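Local coordinates for NADP-dependent glyceraldehyde-3-phosphate dehydrogenase (Bacillus halodurans, PDB 3PRL), which probably catalyses the NADP-dependent, non-phosphorylating oxidation of glyceraldehyde 3-phosphate, as a tetrameric member of the aldehyde dehydrogenase family, at residues Gly92-Ala100 with Thr189-Lys197; Glu109-Thr120 with Tyr164-Pro175. All blocks are in the same frame, centred on the assembly; numbering follows the deposited sequence.

Interaction 1. Residues Gly92-Ala100 with Thr189-Lys197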
loop_
_atom_site.group_PDB
_atom_site.type_symbol
_atom_site.label_atom_id
_atom_site.label_comp_id
_atom_site.label_asym_id
_atom_site.label_seq_id
_atom_site.Cartn_x
_atom_site.Cartn_y
_atom_site.Cartn_z
ATOM N N GLY D 92 -26.553 -27.069 2.960
ATOM C CA GLY D 92 -26.247 -27.660 1.653
ATOM C C GLY D 92 -27.429 -28.383 1.021
ATOM O O GLY D 92 -27.754 -28.126 -0.131
ATOM N N GLU D 93 -28.083 -29.266 1.780
ATOM C CA GLU D 93 -29.266 -29.993 1.291
ATOM C C GLU D 93 -30.401 -29.073 0.838
ATOM O O GLU D 93 -31.074 -29.357 -0.159
ATOM C CB GLU D 93 -29.777 -31.044 2.304
ATOM C CG GLU D 93 -30.260 -30.527 3.690
ATOM C CD GLU D 93 -31.702 -29.983 3.721
ATOM O OE1 GLU D 93 -32.111 -29.422 4.765
ATOM O OE2 GLU D 93 -32.428 -30.110 2.713
ATOM N N LEU D 94 -30.617 -27.980 1.577
ATOM C CA LEU D 94 -31.662 -27.016 1.237
ATOM C C LEU D 94 -31.336 -26.380 -0.107
ATOM O O LEU D 94 -32.184 -26.302 -0.995
ATOM C CB LEU D 94 -31.816 -25.947 2.326
ATOM C CG LEU D 94 -33.125 -25.159 2.375
ATOM C CD1 LEU D 94 -34.288 -26.014 2.832
ATOM C CD2 LEU D 94 -32.986 -23.975 3.304
ATOM N N ILE D 95 -30.090 -25.953 -0.263
ATOM C CA ILE D 95 -29.635 -25.429 -1.553
ATOM C C ILE D 95 -29.881 -26.405 -2.721
ATOM O O ILE D 95 -30.493 -26.017 -3.715
ATOM C CB ILE D 95 -28.161 -24.981 -1.530
ATOM C CG1 ILE D 95 -27.945 -23.896 -0.471
ATOM C CG2 ILE D 95 -27.762 -24.485 -2.919
ATOM C CD1 ILE D 95 -26.466 -23.593 -0.178
ATOM N N MET D 96 -29.424 -27.657 -2.615
ATOM C CA MET D 96 -29.615 -28.586 -3.753
ATOM C C MET D 96 -31.083 -28.722 -4.170
ATOM O O MET D 96 -31.374 -28.712 -5.358
ATOM C CB MET D 96 -28.924 -29.960 -3.609
ATOM C CG MET D 96 -29.157 -30.706 -2.342
ATOM S SD MET D 96 -29.348 -32.499 -2.520
ATOM C CE MET D 96 -30.496 -32.741 -1.170
ATOM N N HIS D 97 -31.994 -28.793 -3.201
ATOM C CA HIS D 97 -33.423 -28.877 -3.517
ATOM C C HIS D 97 -33.949 -27.566 -4.119
ATOM O O HIS D 97 -34.535 -27.578 -5.203
ATOM C CB HIS D 97 -34.267 -29.252 -2.286
ATOM C CG HIS D 97 -34.193 -30.698 -1.900
ATOM N ND1 HIS D 97 -33.837 -31.111 -0.633
ATOM C CD2 HIS D 97 -34.442 -31.828 -2.604
ATOM C CE1 HIS D 97 -33.863 -32.430 -0.573
ATOM N NE2 HIS D 97 -34.224 -32.891 -1.757
ATOM N N GLU D 98 -33.720 -26.456 -3.405
ATOM C CA GLU D 98 -34.385 -25.160 -3.660
ATOM C C GLU D 98 -34.039 -24.554 -5.014
ATOM O O GLU D 98 -34.904 -23.985 -5.689
ATOM C CB GLU D 98 -34.037 -24.145 -2.550
ATOM C CG GLU D 98 -35.130 -23.109 -2.256
ATOM C CD GLU D 98 -34.657 -21.942 -1.384
ATOM O OE1 GLU D 98 -33.562 -22.021 -0.770
ATOM O OE2 GLU D 98 -35.382 -20.918 -1.311
ATOM N N VAL D 99 -32.757 -24.642 -5.376
ATOM C CA VAL D 99 -32.277 -24.088 -6.632
ATOM C C VAL D 99 -31.783 -25.179 -7.592
ATOM O O VAL D 99 -31.224 -24.886 -8.659
ATOM C CB VAL D 99 -31.269 -22.928 -6.398
ATOM C CG1 VAL D 99 -31.892 -21.862 -5.487
ATOM C CG2 VAL D 99 -29.949 -23.433 -5.802
ATOM N N ALA D 100 -32.035 -26.442 -7.220
ATOM C CA ALA D 100 -31.676 -27.615 -8.026
ATOM C C ALA D 100 -30.180 -27.720 -8.370
ATOM O O ALA D 100 -29.799 -28.042 -9.507
ATOM C CB ALA D 100 -32.557 -27.697 -9.283
ATOM N N THR D 189 -36.232 -14.802 -4.502
ATOM C CA THR D 189 -37.318 -15.573 -3.885
ATOM C C THR D 189 -37.054 -17.076 -4.015
ATOM O O THR D 189 -37.236 -17.845 -3.055
ATOM C CB THR D 189 -38.715 -15.163 -4.425
ATOM O OG1 THR D 189 -39.067 -13.889 -3.878
ATOM C CG2 THR D 189 -39.804 -16.190 -4.016
ATOM N N GLN D 190 -36.628 -17.498 -5.204
ATOM C CA GLN D 190 -36.098 -18.838 -5.348
ATOM C C GLN D 190 -34.660 -18.787 -4.814
ATOM O O GLN D 190 -33.753 -18.298 -5.494
ATOM C CB GLN D 190 -36.161 -19.309 -6.806
ATOM C CG GLN D 190 -36.209 -20.842 -6.963
ATOM C CD GLN D 190 -37.438 -21.474 -6.328
ATOM O OE1 GLN D 190 -38.554 -20.976 -6.482
ATOM N NE2 GLN D 190 -37.239 -22.588 -5.613
ATOM N N GLY D 191 -34.480 -19.257 -3.582
ATOM C CA GLY D 191 -33.210 -19.112 -2.852
ATOM C C GLY D 191 -33.420 -18.456 -1.490
ATOM O O GLY D 191 -32.540 -18.498 -0.620
ATOM N N SER D 192 -34.584 -17.849 -1.300
ATOM C CA SER D 192 -34.907 -17.229 -0.024
ATOM C C SER D 192 -34.843 -18.176 1.195
ATOM O O SER D 192 -34.458 -17.738 2.283
ATOM C CB SER D 192 -36.270 -16.550 -0.102
ATOM O OG SER D 192 -36.218 -15.450 -0.998
ATOM N N LEU D 193 -35.218 -19.451 1.039
ATOM C CA LEU D 193 -35.100 -20.384 2.180
ATOM C C LEU D 193 -33.651 -20.644 2.594
ATOM O O LEU D 193 -33.338 -20.664 3.798
ATOM C CB LEU D 193 -35.794 -21.728 1.936
ATOM C CG LEU D 193 -37.234 -21.847 1.440
ATOM C CD1 LEU D 193 -37.468 -23.290 1.040
ATOM C CD2 LEU D 193 -38.261 -21.394 2.492
ATOM N N SER D 194 -32.785 -20.876 1.603
ATOM C CA SER D 194 -31.361 -21.091 1.860
ATOM C C SER D 194 -30.725 -19.846 2.480
ATOM O O SER D 194 -30.013 -19.950 3.467
ATOM C CB SER D 194 -30.609 -21.525 0.599
ATOM O OG SER D 194 -31.082 -22.774 0.109
ATOM N N GLY D 195 -30.998 -18.674 1.912
ATOM C CA GLY D 195 -30.560 -17.414 2.522
ATOM C C GLY D 195 -31.105 -17.178 3.933
ATOM O O GLY D 195 -30.410 -16.598 4.767
ATOM N N ILE D 196 -32.338 -17.605 4.219
ATOM C CA ILE D 196 -32.868 -17.425 5.574
ATOM C C ILE D 196 -32.068 -18.298 6.544
ATOM O O ILE D 196 -31.583 -17.803 7.567
ATOM C CB ILE D 196 -34.413 -17.619 5.681
ATOM C CG1 ILE D 196 -35.169 -16.523 4.897
ATOM C CG2 ILE D 196 -34.864 -17.549 7.116
ATOM C CD1 ILE D 196 -36.659 -16.885 4.614
ATOM N N LYS D 197 -31.882 -19.571 6.189
ATOM C CA LYS D 197 -31.047 -20.492 6.971
ATOM C C LYS D 197 -29.629 -19.964 7.150
ATOM O O LYS D 197 -29.047 -20.115 8.213
ATOM C CB LYS D 197 -31.004 -21.904 6.357
ATOM C CG LYS D 197 -32.241 -22.746 6.607
ATOM C CD LYS D 197 -32.355 -23.155 8.066
ATOM C CE LYS D 197 -33.691 -23.804 8.371
ATOM N NZ LYS D 197 -33.906 -23.869 9.837
#
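Glu98 drives its carboxylate into the first turn of helix 192-204, so that its two oxygens divide the backbone there between them. OE2 accepts from Leu193 N at 2.8 Å, on the syn side but 26° out of the carboxylate plane, and weakly from Gly191 N. OE1 takes Ser194 N, also syn, and the hydroxyl Ser194 OG at 2.7 Å, which meets OE1 almost in line with its C-O bond. An extended chain beyond CG gives Glu98 this reach, while Leu193 lays CB and CG across the carboxylate, CB lying 3.4 Å from OE2. Gln190 runs past Glu98 in the opposite direction; its chain bends at chi2 (62°), bringing NE2 to Glu98 O at 2.7 Å with the acceptor near the amide plane. A buried carboxylate accepting main-chain N-H groups at a helix N-terminus, where Gly191 holds the N-cap position, joins two nearly antiparallel helices (167°) whose axes approach to 9.0 Å. Were this glutamate an alanine, the amides of Leu193 and Ser194 would probably lose their acceptor, and a gap would open against Leu193 CB. Farther along, Leu94 turns CD2 onto the backbone of 193-194, 3.4 Å from Leu193 O, and against Lys197 CG, whereas Ile95 sets CG1 beside Ser194 OG at 3.4 Å.

Interaction 2. Residues Glu109-Thr120 with Tyr164-Pro175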
loop_
_atom_site.group_PDB
_atom_site.type_symbol
_atom_site.label_atom_id
_atom_site.label_comp_id
_atom_site.label_asym_id
_atom_site.label_seq_id
_atom_site.Cartn_x
_atom_site.Cartn_y
_atom_site.Cartn_z
ATOM N N GLU D 109 -20.855 -24.977 -1.726
ATOM C CA GLU D 109 -21.221 -23.573 -1.661
ATOM C C GLU D 109 -21.177 -23.045 -0.235
ATOM O O GLU D 109 -20.671 -21.949 -0.010
ATOM C CB GLU D 109 -22.613 -23.332 -2.250
ATOM C CG GLU D 109 -23.092 -21.895 -2.042
ATOM C CD GLU D 109 -24.325 -21.531 -2.835
ATOM O OE1 GLU D 109 -24.904 -22.412 -3.520
ATOM O OE2 GLU D 109 -24.710 -20.353 -2.757
ATOM N N VAL D 110 -21.714 -23.820 0.708
ATOM C CA VAL D 110 -21.655 -23.470 2.131
ATOM C C VAL D 110 -20.199 -23.457 2.660
ATOM O O VAL D 110 -19.831 -22.545 3.398
ATOM C CB VAL D 110 -22.539 -24.401 3.024
ATOM C CG1 VAL D 110 -22.709 -23.814 4.421
ATOM C CG2 VAL D 110 -23.909 -24.666 2.383
ATOM N N SER D 111 -19.392 -24.456 2.285
ATOM C CA SER D 111 -17.973 -24.524 2.712
ATOM C C SER D 111 -17.230 -23.286 2.264
ATOM O O SER D 111 -16.556 -22.629 3.064
ATOM C CB SER D 111 -17.244 -25.736 2.129
ATOM O OG SER D 111 -17.855 -26.944 2.500
ATOM N N ARG D 112 -17.368 -22.974 0.979
ATOM C CA ARG D 112 -16.655 -21.853 0.385
ATOM C C ARG D 112 -17.131 -20.549 1.017
ATOM O O ARG D 112 -16.332 -19.640 1.209
ATOM C CB ARG D 112 -16.811 -21.833 -1.145
ATOM C CG ARG D 112 -15.986 -20.743 -1.854
ATOM C CD ARG D 112 -15.909 -20.948 -3.380
ATOM N NE ARG D 112 -15.802 -19.675 -4.091
ATOM C CZ ARG D 112 -15.862 -19.528 -5.420
ATOM N NH1 ARG D 112 -16.027 -20.583 -6.213
ATOM N NH2 ARG D 112 -15.764 -18.313 -5.960
ATOM N N THR D 113 -18.429 -20.480 1.339
ATOM C CA THR D 113 -19.026 -19.291 1.946
ATOM C C THR D 113 -18.322 -18.916 3.257
ATOM O O THR D 113 -17.935 -17.755 3.442
ATOM C CB THR D 113 -20.578 -19.440 2.141
ATOM O OG1 THR D 113 -21.248 -19.329 0.880
ATOM C CG2 THR D 113 -21.139 -18.380 3.071
ATOM N N ALA D 114 -18.154 -19.898 4.150
ATOM C CA ALA D 114 -17.452 -19.687 5.429
ATOM C C ALA D 114 -16.006 -19.288 5.208
ATOM O O ALA D 114 -15.442 -18.496 5.963
ATOM C CB ALA D 114 -17.537 -20.930 6.333
ATOM N N ASP D 115 -15.419 -19.826 4.149
ATOM C CA ASP D 115 -14.079 -19.446 3.744
ATOM C C ASP D 115 -14.009 -17.985 3.311
ATOM O O ASP D 115 -13.037 -17.294 3.649
ATOM C CB ASP D 115 -13.574 -20.352 2.630
ATOM C CG ASP D 115 -13.264 -21.760 3.114
ATOM O OD1 ASP D 115 -13.158 -21.991 4.347
ATOM O OD2 ASP D 115 -13.111 -22.638 2.246
ATOM N N ILE D 116 -15.025 -17.512 2.582
ATOM C CA ILE D 116 -15.102 -16.099 2.185
ATOM C C ILE D 116 -15.343 -15.175 3.378
ATOM O O ILE D 116 -14.767 -14.074 3.444
ATOM C CB ILE D 116 -16.190 -15.833 1.095
ATOM C CG1 ILE D 116 -15.722 -16.326 -0.273
ATOM C CG2 ILE D 116 -16.474 -14.354 0.957
ATOM C CD1 ILE D 116 -16.884 -16.808 -1.173
ATOM N N ILE D 117 -16.184 -15.609 4.307
ATOM C CA ILE D 117 -16.504 -14.828 5.489
ATOM C C ILE D 117 -15.276 -14.678 6.412
ATOM O O ILE D 117 -15.049 -13.601 6.964
ATOM C CB ILE D 117 -17.719 -15.428 6.240
ATOM C CG1 ILE D 117 -18.995 -15.279 5.391
ATOM C CG2 ILE D 117 -17.902 -14.815 7.641
ATOM C CD1 ILE D 117 -20.095 -16.192 5.804
ATOM N N ARG D 118 -14.485 -15.744 6.570
ATOM C CA ARG D 118 -13.300 -15.658 7.439
ATOM C C ARG D 118 -12.234 -14.747 6.843
ATOM O O ARG D 118 -11.669 -13.913 7.536
ATOM C CB ARG D 118 -12.739 -17.043 7.752
ATOM C CG ARG D 118 -13.680 -17.877 8.595
ATOM C CD ARG D 118 -12.931 -18.915 9.364
ATOM N NE ARG D 118 -13.676 -20.161 9.417
ATOM C CZ ARG D 118 -13.570 -21.126 8.512
ATOM N NH1 ARG D 118 -12.739 -20.989 7.475
ATOM N NH2 ARG D 118 -14.292 -22.233 8.648
ATOM N N HIS D 119 -11.994 -14.896 5.546
ATOM C CA HIS D 119 -10.979 -14.130 4.822
ATOM C C HIS D 119 -11.314 -12.649 4.714
ATOM O O HIS D 119 -10.411 -11.812 4.700
ATOM C CB HIS D 119 -10.779 -14.724 3.438
ATOM C CG HIS D 119 -9.469 -14.361 2.818
ATOM N ND1 HIS D 119 -8.351 -15.159 2.922
ATOM C CD2 HIS D 119 -9.096 -13.275 2.104
ATOM C CE1 HIS D 119 -7.347 -14.585 2.287
ATOM N NE2 HIS D 119 -7.771 -13.440 1.788
ATOM N N THR D 120 -12.616 -12.356 4.612
ATOM C CA THR D 120 -13.198 -11.016 4.653
ATOM C C THR D 120 -12.988 -10.383 6.026
ATOM O O THR D 120 -12.611 -9.206 6.126
ATOM C CB THR D 120 -14.754 -11.063 4.347
ATOM O OG1 THR D 120 -14.986 -11.445 2.987
ATOM C CG2 THR D 120 -15.413 -9.731 4.568
ATOM N N TYR D 164 -26.398 -18.530 -6.534
ATOM C CA TYR D 164 -25.584 -18.860 -5.377
ATOM C C TYR D 164 -26.246 -18.143 -4.207
ATOM O O TYR D 164 -25.913 -17.017 -3.903
ATOM C CB TYR D 164 -24.147 -18.352 -5.565
ATOM C CG TYR D 164 -23.359 -18.998 -6.691
ATOM C CD1 TYR D 164 -22.435 -20.008 -6.426
ATOM C CD2 TYR D 164 -23.512 -18.578 -8.017
ATOM C CE1 TYR D 164 -21.704 -20.609 -7.460
ATOM C CE2 TYR D 164 -22.779 -19.162 -9.064
ATOM C CZ TYR D 164 -21.874 -20.185 -8.768
ATOM O OH TYR D 164 -21.143 -20.781 -9.781
ATOM N N PRO D 165 -27.214 -18.795 -3.561
ATOM C CA PRO D 165 -28.057 -18.108 -2.588
ATOM C C PRO D 165 -27.480 -18.063 -1.152
ATOM O O PRO D 165 -28.096 -17.486 -0.259
ATOM C CB PRO D 165 -29.343 -18.917 -2.646
ATOM C CG PRO D 165 -28.879 -20.307 -2.942
ATOM C CD PRO D 165 -27.647 -20.193 -3.783
ATOM N N VAL D 166 -26.325 -18.680 -0.939
ATOM C CA VAL D 166 -25.608 -18.548 0.318
ATOM C C VAL D 166 -24.329 -17.780 -0.015
ATOM O O VAL D 166 -24.081 -16.699 0.521
ATOM C CB VAL D 166 -25.389 -19.956 1.004
ATOM C CG1 VAL D 166 -24.526 -19.864 2.228
ATOM C CG2 VAL D 166 -26.732 -20.534 1.415
ATOM N N ASN D 167 -23.574 -18.298 -0.977
ATOM C CA ASN D 167 -22.314 -17.687 -1.417
ATOM C C ASN D 167 -22.392 -16.212 -1.836
ATOM O O ASN D 167 -21.638 -15.381 -1.324
ATOM C CB ASN D 167 -21.709 -18.532 -2.544
ATOM C CG ASN D 167 -20.255 -18.230 -2.780
ATOM O OD1 ASN D 167 -19.909 -17.192 -3.350
ATOM N ND2 ASN D 167 -19.382 -19.137 -2.341
ATOM N N LEU D 168 -23.301 -15.888 -2.762
ATOM C CA LEU D 168 -23.410 -14.535 -3.303
ATOM C C LEU D 168 -24.209 -13.614 -2.381
ATOM O O LEU D 168 -24.183 -12.389 -2.538
ATOM C CB LEU D 168 -24.000 -14.559 -4.724
ATOM C CG LEU D 168 -23.208 -15.310 -5.806
ATOM C CD1 LEU D 168 -23.861 -15.113 -7.148
ATOM C CD2 LEU D 168 -21.762 -14.870 -5.842
ATOM N N ALA D 169 -24.885 -14.207 -1.395
ATOM C CA ALA D 169 -25.485 -13.444 -0.301
ATOM C C ALA D 169 -24.451 -13.000 0.773
ATOM O O ALA D 169 -24.276 -11.801 1.027
ATOM C CB ALA D 169 -26.622 -14.243 0.315
ATOM N N ALA D 170 -23.761 -13.964 1.382
ATOM C CA ALA D 170 -22.658 -13.681 2.331
ATOM C C ALA D 170 -21.498 -12.835 1.774
ATOM O O ALA D 170 -20.853 -12.088 2.508
ATOM C CB ALA D 170 -22.120 -14.956 2.883
ATOM N N ALA D 171 -21.209 -12.986 0.487
ATOM C CA ALA D 171 -20.185 -12.177 -0.178
ATOM C C ALA D 171 -20.502 -10.676 -0.103
ATOM O O ALA D 171 -19.621 -9.853 -0.307
ATOM C CB ALA D 171 -20.051 -12.602 -1.614
ATOM N N LYS D 172 -21.761 -10.339 0.175
ATOM C CA LYS D 172 -22.225 -8.943 0.295
ATOM C C LYS D 172 -22.425 -8.542 1.735
ATOM O O LYS D 172 -22.030 -7.447 2.140
ATOM C CB LYS D 172 -23.544 -8.744 -0.448
ATOM C CG LYS D 172 -23.435 -8.932 -1.954
ATOM C CD LYS D 172 -24.822 -8.991 -2.600
ATOM C CE LYS D 172 -24.724 -9.135 -4.108
ATOM N NZ LYS D 172 -23.855 -10.295 -4.455
ATOM N N ILE D 173 -23.049 -9.430 2.507
ATOM C CA ILE D 173 -23.314 -9.172 3.918
ATOM C C ILE D 173 -22.025 -9.071 4.748
ATOM O O ILE D 173 -21.883 -8.122 5.512
ATOM C CB ILE D 173 -24.298 -10.198 4.543
ATOM C CG1 ILE D 173 -25.581 -10.306 3.708
ATOM C CG2 ILE D 173 -24.661 -9.797 5.990
ATOM C CD1 ILE D 173 -26.435 -11.530 4.070
ATOM N N ALA D 174 -21.084 -10.006 4.584
ATOM C CA ALA D 174 -19.854 -10.009 5.417
ATOM C C ALA D 174 -19.030 -8.731 5.318
ATOM O O ALA D 174 -18.705 -8.164 6.358
ATOM C CB ALA D 174 -18.967 -11.234 5.139
ATOM N N PRO D 175 -18.661 -8.293 4.080
ATOM C CA PRO D 175 -17.827 -7.081 4.051
ATOM C C PRO D 175 -18.561 -5.879 4.594
ATOM O O PRO D 175 -17.941 -4.995 5.189
ATOM C CB PRO D 175 -17.510 -6.865 2.561
ATOM C CG PRO D 175 -18.358 -7.907 1.774
ATOM C CD PRO D 175 -18.706 -8.987 2.766
#
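Glu109 OE2 receives two backbone N-H groups where helix 167-178 begins: Asn167 N at 2.9 Å, through the anti lone pair, and Val166 N at 3.0 Å, from above the carboxylate plane. Both bonds are fairly straight. CG lies anti to the backbone N of Glu109 (chi1 173°) and the chain stays extended, which carries the carboxylate across Pro165 at about a right angle. The other oxygen, OE1, forms a salt bridge with Lys101, so each oxygen has its own kind of partner.

Packing is tight just beyond. Asn167 enters as a knob among Glu109, Arg112, Thr113 and Ile116, and its CA comes within 3.0 Å of Thr113 OG1. That hydroxyl bonds back to Glu109 O, which leaves Thr113 CG2 to meet Ala170 CB at 3.6 Å. Ile116 CD1 approaches the Asn167 amide crosswise, 3.6 Å from ND2. Toward the C-terminal end the contacts become sparser: Ile117 CG1 stands 4.1 Å from Ala174 CB, and Thr120 CG2 lies 3.6 Å from Pro175 N.

Arg112 is partly exposed on one flank; its guanidinium plane stands 87° from the Asn167 amide, and its NE pairs with Asp449. Asp115 and Arg118 lie on a partly exposed side turned from helix 167-178, where Phe137 of the second subunit packs on Asp115. With axes only 11° from parallel, this is a nearly parallel helix pair, with Ala170 and Ala174 of helix 167-178 facing helix 103-124, in the coenzyme-binding domain of an aldehyde dehydrogenase.

How the interactions relate
Interactions 1 and 2 have centres 15 Å apart and meet mainly through Ile95. Its CD1 lies 3.5 Å from Val166 CG2 and 3.8 Å from Val110 CG2, while Ile95 CG2 is 3.6 Å from Glu109 OE1. Helices 88-98 and 103-124 are consecutive, and each sends a glutamate to the start of a later helix, 192-204 or 167-178; the two contacts thus share one chemical device. Interaction 1 includes Thr189 of the NADP site, which holds no coenzyme in this chain, and interaction 2 lies near it. The side chain of Val99 is about 4 Å from that of Phe162, and the side chain of Pro165 is about 6 Å from that of Ser160.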